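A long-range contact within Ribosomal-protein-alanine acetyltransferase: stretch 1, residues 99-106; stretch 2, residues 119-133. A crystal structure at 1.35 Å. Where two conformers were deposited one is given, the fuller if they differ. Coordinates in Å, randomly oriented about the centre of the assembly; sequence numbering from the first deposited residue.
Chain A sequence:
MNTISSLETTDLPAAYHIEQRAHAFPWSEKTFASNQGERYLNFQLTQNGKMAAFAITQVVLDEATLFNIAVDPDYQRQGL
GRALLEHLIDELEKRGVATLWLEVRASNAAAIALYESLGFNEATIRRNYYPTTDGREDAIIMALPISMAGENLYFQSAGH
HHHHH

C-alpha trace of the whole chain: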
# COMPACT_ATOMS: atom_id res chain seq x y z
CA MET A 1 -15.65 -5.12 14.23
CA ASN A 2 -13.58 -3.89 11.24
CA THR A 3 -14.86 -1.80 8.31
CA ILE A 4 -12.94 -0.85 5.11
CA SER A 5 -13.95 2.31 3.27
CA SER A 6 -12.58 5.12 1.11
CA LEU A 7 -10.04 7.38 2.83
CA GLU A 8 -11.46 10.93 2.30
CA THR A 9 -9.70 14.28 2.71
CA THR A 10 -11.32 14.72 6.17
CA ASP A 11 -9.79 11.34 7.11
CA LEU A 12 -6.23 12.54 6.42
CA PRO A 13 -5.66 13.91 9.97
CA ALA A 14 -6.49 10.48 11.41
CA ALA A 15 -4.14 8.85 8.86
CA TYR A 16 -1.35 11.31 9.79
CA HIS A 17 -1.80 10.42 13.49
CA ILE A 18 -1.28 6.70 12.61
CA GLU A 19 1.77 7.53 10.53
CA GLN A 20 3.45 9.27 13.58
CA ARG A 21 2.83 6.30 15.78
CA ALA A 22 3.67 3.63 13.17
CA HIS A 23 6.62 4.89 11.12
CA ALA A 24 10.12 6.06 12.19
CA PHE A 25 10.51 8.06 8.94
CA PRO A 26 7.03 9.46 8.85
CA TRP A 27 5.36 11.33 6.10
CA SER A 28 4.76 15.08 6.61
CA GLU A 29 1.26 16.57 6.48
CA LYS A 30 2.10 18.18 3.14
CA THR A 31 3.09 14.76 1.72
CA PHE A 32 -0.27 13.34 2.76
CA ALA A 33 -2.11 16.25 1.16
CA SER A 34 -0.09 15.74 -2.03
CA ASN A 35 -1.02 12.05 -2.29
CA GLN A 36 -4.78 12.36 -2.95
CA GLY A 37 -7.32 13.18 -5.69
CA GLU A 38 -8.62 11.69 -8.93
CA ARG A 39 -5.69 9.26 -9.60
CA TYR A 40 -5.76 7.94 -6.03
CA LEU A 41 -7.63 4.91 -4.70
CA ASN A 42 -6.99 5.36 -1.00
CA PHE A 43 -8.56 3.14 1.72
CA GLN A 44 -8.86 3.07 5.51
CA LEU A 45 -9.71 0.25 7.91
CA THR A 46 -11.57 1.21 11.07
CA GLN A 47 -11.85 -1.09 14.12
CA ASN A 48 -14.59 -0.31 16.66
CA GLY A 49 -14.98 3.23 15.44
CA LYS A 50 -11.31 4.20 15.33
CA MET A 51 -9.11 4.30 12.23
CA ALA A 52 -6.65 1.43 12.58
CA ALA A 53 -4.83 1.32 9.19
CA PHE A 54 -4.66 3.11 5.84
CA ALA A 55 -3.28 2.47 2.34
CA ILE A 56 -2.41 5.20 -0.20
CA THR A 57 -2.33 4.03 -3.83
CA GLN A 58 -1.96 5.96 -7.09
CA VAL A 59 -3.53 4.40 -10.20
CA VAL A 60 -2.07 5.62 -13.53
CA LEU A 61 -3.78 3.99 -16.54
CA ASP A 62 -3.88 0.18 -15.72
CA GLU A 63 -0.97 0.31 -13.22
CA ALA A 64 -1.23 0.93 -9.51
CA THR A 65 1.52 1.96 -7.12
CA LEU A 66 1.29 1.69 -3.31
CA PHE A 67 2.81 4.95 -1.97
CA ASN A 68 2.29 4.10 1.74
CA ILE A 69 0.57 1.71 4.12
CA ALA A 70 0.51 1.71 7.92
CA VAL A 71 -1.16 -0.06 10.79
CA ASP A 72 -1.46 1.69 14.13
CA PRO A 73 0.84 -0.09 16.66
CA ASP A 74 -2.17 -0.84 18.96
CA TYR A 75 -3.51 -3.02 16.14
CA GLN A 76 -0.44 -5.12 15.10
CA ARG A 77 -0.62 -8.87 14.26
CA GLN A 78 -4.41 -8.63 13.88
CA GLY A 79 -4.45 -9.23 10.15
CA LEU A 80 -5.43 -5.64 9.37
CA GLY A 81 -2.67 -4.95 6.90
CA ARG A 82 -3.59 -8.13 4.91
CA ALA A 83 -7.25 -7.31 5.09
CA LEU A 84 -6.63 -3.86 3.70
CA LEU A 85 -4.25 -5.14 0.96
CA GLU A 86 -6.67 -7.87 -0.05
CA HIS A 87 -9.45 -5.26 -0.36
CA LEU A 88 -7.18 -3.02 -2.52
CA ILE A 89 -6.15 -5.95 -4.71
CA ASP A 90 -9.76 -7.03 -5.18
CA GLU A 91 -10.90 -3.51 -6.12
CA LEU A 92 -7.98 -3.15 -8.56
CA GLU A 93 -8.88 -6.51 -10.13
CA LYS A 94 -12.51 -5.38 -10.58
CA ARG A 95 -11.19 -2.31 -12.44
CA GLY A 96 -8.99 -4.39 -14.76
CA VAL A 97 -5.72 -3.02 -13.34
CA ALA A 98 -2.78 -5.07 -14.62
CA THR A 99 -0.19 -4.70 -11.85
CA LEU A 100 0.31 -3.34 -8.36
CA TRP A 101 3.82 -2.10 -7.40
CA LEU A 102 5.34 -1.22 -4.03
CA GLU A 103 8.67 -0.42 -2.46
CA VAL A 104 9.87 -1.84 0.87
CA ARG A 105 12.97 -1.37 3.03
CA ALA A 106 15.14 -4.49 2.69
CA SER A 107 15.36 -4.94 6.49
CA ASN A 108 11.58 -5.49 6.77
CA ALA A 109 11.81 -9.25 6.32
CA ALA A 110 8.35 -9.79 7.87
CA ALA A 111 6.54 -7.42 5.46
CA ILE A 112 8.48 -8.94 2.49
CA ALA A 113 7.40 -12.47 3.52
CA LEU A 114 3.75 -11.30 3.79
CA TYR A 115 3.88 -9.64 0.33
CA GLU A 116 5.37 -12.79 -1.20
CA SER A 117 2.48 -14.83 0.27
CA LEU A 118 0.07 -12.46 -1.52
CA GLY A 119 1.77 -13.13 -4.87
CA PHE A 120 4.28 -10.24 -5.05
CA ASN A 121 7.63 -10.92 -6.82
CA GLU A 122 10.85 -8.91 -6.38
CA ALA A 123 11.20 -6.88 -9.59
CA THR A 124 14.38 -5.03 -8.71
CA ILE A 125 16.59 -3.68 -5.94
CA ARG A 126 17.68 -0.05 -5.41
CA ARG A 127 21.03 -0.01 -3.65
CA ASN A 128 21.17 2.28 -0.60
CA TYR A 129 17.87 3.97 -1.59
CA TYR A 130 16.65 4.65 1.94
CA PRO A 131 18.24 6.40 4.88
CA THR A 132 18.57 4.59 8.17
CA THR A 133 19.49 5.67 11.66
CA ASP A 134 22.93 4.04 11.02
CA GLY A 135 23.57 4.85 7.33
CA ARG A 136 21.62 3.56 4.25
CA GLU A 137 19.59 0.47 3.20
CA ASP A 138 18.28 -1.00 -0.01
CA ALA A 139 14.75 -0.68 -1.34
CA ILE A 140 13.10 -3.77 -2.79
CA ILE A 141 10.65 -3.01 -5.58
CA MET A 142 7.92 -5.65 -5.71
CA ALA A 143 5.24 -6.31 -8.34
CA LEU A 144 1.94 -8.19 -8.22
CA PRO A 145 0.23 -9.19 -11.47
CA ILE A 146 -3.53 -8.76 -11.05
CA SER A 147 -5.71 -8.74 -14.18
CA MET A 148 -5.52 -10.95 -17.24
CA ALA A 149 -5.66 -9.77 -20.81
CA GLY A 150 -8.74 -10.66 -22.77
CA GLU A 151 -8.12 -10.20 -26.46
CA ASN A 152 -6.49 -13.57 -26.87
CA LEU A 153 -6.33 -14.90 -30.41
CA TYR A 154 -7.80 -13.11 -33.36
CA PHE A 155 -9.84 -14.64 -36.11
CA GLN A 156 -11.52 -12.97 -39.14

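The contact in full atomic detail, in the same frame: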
# COMPACT_ATOMS: atom_id res chain seq x y z
N THR A 99 -1.21 -4.45 -12.87
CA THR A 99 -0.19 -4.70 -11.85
C THR A 99 -0.36 -3.74 -10.71
O THR A 99 -0.96 -2.66 -10.88
CB THR A 99 1.24 -4.53 -12.41
OG1 THR A 99 1.35 -3.21 -12.97
CG2 THR A 99 1.56 -5.57 -13.47
N LEU A 100 0.12 -4.19 -9.54
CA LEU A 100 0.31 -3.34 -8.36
C LEU A 100 1.81 -3.42 -7.98
O LEU A 100 2.35 -4.49 -7.78
CB LEU A 100 -0.58 -3.82 -7.21
CG LEU A 100 -0.35 -3.19 -5.84
CD1 LEU A 100 -0.63 -1.68 -5.86
CD2 LEU A 100 -1.28 -3.84 -4.82
N TRP A 101 2.40 -2.26 -7.77
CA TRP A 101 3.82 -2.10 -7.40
C TRP A 101 3.94 -1.50 -6.01
O TRP A 101 3.12 -0.69 -5.60
CB TRP A 101 4.49 -1.09 -8.38
CG TRP A 101 4.48 -1.52 -9.76
CD1 TRP A 101 3.45 -1.40 -10.67
CD2 TRP A 101 5.54 -2.19 -10.44
NE1 TRP A 101 3.81 -1.98 -11.85
CE2 TRP A 101 5.08 -2.48 -11.74
CE3 TRP A 101 6.83 -2.60 -10.07
CZ2 TRP A 101 5.90 -3.10 -12.69
CZ3 TRP A 101 7.64 -3.24 -11.04
CH2 TRP A 101 7.17 -3.49 -12.31
N LEU A 102 4.99 -1.86 -5.32
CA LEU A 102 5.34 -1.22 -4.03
C LEU A 102 6.82 -1.25 -3.81
O LEU A 102 7.55 -1.94 -4.54
CB LEU A 102 4.62 -1.89 -2.82
CG LEU A 102 4.93 -3.36 -2.56
CD1 LEU A 102 6.23 -3.61 -1.80
CD2 LEU A 102 3.78 -3.99 -1.75
N GLU A 103 7.28 -0.49 -2.83
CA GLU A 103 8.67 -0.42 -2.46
C GLU A 103 8.77 -0.69 -0.95
O GLU A 103 7.92 -0.19 -0.18
CB GLU A 103 9.17 0.99 -2.74
CG GLU A 103 10.46 1.08 -3.44
CD GLU A 103 10.74 2.46 -4.02
OE1 GLU A 103 10.25 3.46 -3.49
OE2 GLU A 103 11.45 2.52 -5.03
N VAL A 104 9.73 -1.49 -0.53
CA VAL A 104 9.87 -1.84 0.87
C VAL A 104 11.33 -1.83 1.27
O VAL A 104 12.20 -2.29 0.53
CB VAL A 104 9.17 -3.22 1.16
CG1 VAL A 104 9.68 -4.32 0.27
CG2 VAL A 104 9.30 -3.65 2.62
N ARG A 105 11.64 -1.28 2.43
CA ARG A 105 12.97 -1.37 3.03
C ARG A 105 13.43 -2.81 3.15
O ARG A 105 12.68 -3.66 3.65
CB ARG A 105 12.95 -0.69 4.40
CG ARG A 105 12.94 0.80 4.28
CD ARG A 105 12.48 1.51 5.54
NE ARG A 105 12.62 2.94 5.44
CZ ARG A 105 13.73 3.63 5.72
NH1 ARG A 105 14.84 3.01 6.12
NH2 ARG A 105 13.74 4.95 5.58
N ALA A 106 14.65 -3.11 2.71
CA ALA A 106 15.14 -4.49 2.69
C ALA A 106 15.17 -5.17 4.07
O ALA A 106 15.11 -6.39 4.16
CB ALA A 106 16.53 -4.51 2.09
N GLY A 119 1.44 -12.97 -3.44
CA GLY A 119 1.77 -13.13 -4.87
C GLY A 119 2.77 -12.14 -5.39
O GLY A 119 3.09 -12.18 -6.61
N PHE A 120 3.28 -11.23 -4.56
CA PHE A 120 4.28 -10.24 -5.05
C PHE A 120 5.63 -10.92 -5.37
O PHE A 120 6.03 -11.82 -4.65
CB PHE A 120 4.53 -9.13 -4.03
CG PHE A 120 3.43 -8.09 -3.94
CD1 PHE A 120 2.29 -8.29 -3.14
CD2 PHE A 120 3.57 -6.85 -4.59
CE1 PHE A 120 1.34 -7.31 -3.06
CE2 PHE A 120 2.60 -5.89 -4.48
CZ PHE A 120 1.49 -6.10 -3.71
N ASN A 121 6.30 -10.45 -6.42
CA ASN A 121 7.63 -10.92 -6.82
C ASN A 121 8.57 -9.73 -6.70
O ASN A 121 8.17 -8.63 -7.03
CB ASN A 121 7.62 -11.35 -8.29
CG ASN A 121 6.47 -12.27 -8.64
OD1 ASN A 121 6.43 -13.41 -8.19
ND2 ASN A 121 5.51 -11.78 -9.42
N GLU A 122 9.80 -9.95 -6.27
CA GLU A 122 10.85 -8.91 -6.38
C GLU A 122 11.10 -8.59 -7.86
O GLU A 122 11.40 -9.49 -8.63
CB GLU A 122 12.15 -9.42 -5.75
CG GLU A 122 13.32 -8.45 -5.84
CD GLU A 122 14.57 -9.00 -5.18
OE1 GLU A 122 14.54 -9.24 -3.96
OE2 GLU A 122 15.58 -9.20 -5.89
N ALA A 123 10.98 -7.32 -8.23
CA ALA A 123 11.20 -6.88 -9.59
C ALA A 123 12.62 -6.38 -9.71
O ALA A 123 13.29 -6.66 -10.68
CB ALA A 123 10.20 -5.78 -9.96
N THR A 124 13.07 -5.60 -8.74
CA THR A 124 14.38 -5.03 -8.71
C THR A 124 14.75 -4.52 -7.33
O THR A 124 13.93 -4.45 -6.43
CB THR A 124 14.56 -3.94 -9.78
OG1 THR A 124 15.95 -3.62 -9.85
CG2 THR A 124 13.79 -2.69 -9.48
N ILE A 125 16.01 -4.18 -7.17
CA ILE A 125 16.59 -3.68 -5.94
C ILE A 125 17.14 -2.31 -6.23
O ILE A 125 17.67 -2.09 -7.32
CB ILE A 125 17.69 -4.62 -5.39
CG1 ILE A 125 17.09 -5.97 -5.01
CG2 ILE A 125 18.39 -4.01 -4.17
CD1 ILE A 125 18.12 -7.04 -4.76
N ARG A 126 17.04 -1.39 -5.26
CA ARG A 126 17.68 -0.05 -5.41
C ARG A 126 18.68 0.08 -4.30
O ARG A 126 18.31 0.19 -3.13
CB ARG A 126 16.62 1.03 -5.32
CG ARG A 126 15.43 0.74 -6.20
CD ARG A 126 14.42 1.85 -6.14
NE ARG A 126 14.93 2.98 -6.90
CZ ARG A 126 14.26 4.09 -7.15
NH1 ARG A 126 13.03 4.31 -6.68
NH2 ARG A 126 14.89 5.03 -7.87
N ARG A 127 19.97 -0.03 -4.63
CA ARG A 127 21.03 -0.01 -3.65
C ARG A 127 21.02 1.28 -2.84
O ARG A 127 21.04 2.37 -3.39
CB ARG A 127 22.42 -0.19 -4.33
CG ARG A 127 23.59 -0.38 -3.35
CD ARG A 127 24.95 -0.56 -4.02
NE ARG A 127 26.02 -0.47 -3.01
CZ ARG A 127 27.33 -0.41 -3.27
NH1 ARG A 127 27.78 -0.41 -4.53
NH2 ARG A 127 28.19 -0.33 -2.27
N ASN A 128 21.00 1.15 -1.52
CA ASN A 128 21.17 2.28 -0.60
C ASN A 128 20.13 3.41 -0.82
O ASN A 128 20.42 4.60 -0.54
CB ASN A 128 22.62 2.81 -0.66
CG ASN A 128 23.57 1.88 0.03
OD1 ASN A 128 23.20 1.19 1.00
ND2 ASN A 128 24.79 1.82 -0.43
N TYR A 129 18.92 3.02 -1.27
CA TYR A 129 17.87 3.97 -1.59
C TYR A 129 17.35 4.75 -0.38
O TYR A 129 16.96 5.91 -0.49
CB TYR A 129 16.71 3.29 -2.33
CG TYR A 129 15.66 4.26 -2.78
CD1 TYR A 129 15.93 5.06 -3.91
CD2 TYR A 129 14.48 4.47 -2.07
CE1 TYR A 129 15.02 5.97 -4.37
CE2 TYR A 129 13.56 5.40 -2.51
CZ TYR A 129 13.83 6.17 -3.65
OH TYR A 129 12.89 7.05 -4.06
N TYR A 130 17.27 4.08 0.76
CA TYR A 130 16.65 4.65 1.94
C TYR A 130 17.67 5.03 2.97
O TYR A 130 18.59 4.26 3.22
CB TYR A 130 15.64 3.67 2.59
CG TYR A 130 14.33 3.51 1.84
CD1 TYR A 130 13.45 4.57 1.73
CD2 TYR A 130 13.97 2.30 1.24
CE1 TYR A 130 12.26 4.47 1.04
CE2 TYR A 130 12.75 2.19 0.54
CZ TYR A 130 11.90 3.29 0.44
OH TYR A 130 10.72 3.15 -0.27
N PRO A 131 17.42 6.14 3.71
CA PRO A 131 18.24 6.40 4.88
C PRO A 131 17.85 5.51 6.05
O PRO A 131 16.68 5.12 6.21
CB PRO A 131 17.92 7.86 5.22
CG PRO A 131 16.49 7.98 4.82
CD PRO A 131 16.35 7.15 3.56
N THR A 132 18.83 5.15 6.85
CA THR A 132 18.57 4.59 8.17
C THR A 132 19.15 5.48 9.26
O THR A 132 19.78 6.51 9.02
CB THR A 132 19.14 3.14 8.31
OG1 THR A 132 20.58 3.18 8.30
CG2 THR A 132 18.64 2.22 7.19
N THR A 133 18.89 5.05 10.49
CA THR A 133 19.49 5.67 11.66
C THR A 133 20.99 5.38 11.78
O THR A 133 21.63 6.03 12.59
CB THR A 133 18.82 5.18 12.97
OG1 THR A 133 18.95 3.76 13.09
CG2 THR A 133 17.36 5.56 12.96
O HOH W 1 10.47 5.86 -4.46

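The contact runs from an apolar end at Phe 120 to a polar one at Arg 105, and side chains supply most of it; no backbone-to-backbone hydrogen bond links the two stretches. Phe 120, with chi1 at -76° (m) and CA-to-CB directed toward the strand, lays its ring beside two leucines. Leu 102 has its CA-to-CB bond sideways, but its p/p conformation (61°, 81°) carries CD2 over one ring face, 4.0 Å from the centroid of the Phe 120 ring and 29° off its normal, which meets the geometry of a CH-pi contact. Leu 100, t/p, adds CD2 at 3.7 Å from Phe 120 CZ.

Trp 101 starts away from the second stretch, yet its indole reaches back, and CZ3 packs 3.8 Å from Ala 123 CB. A weak hydrogen bond from Trp 101 NE1 to Thr 99 OG1 (3.0 Å, 127°) ties the other side of the indole to its own strand.

Glu 103 sits off the staggered wells at chi1 -134°, with chi2 extended at 165°. In this pose OE2 accepts from Arg 126 NH1 at 2.9 Å and 169°, a nearly linear hydrogen bond within a salt bridge that lies near the guanidinium plane. The other oxygen, OE1, receives a hydrogen bond from water 1 at 2.6 Å; that water is also hydrogen-bonded to Tyr 129 OH at 2.7 Å, bridging the stretches.

Arg 105 is m at chi1 (-75°) and extended through chi2 and chi3, so the chain runs along the Tyr 130 ring: CG lies 3.5 Å from Tyr 130 CD2, and NE sits over one ring face. Chi4 of -85° turns the guanidinium so that both terminal nitrogens address one carbonyl, NH1 to Pro 131 O at 2.8 Å (151°) and NH2 to Pro 131 O at 3.0 Å (139°).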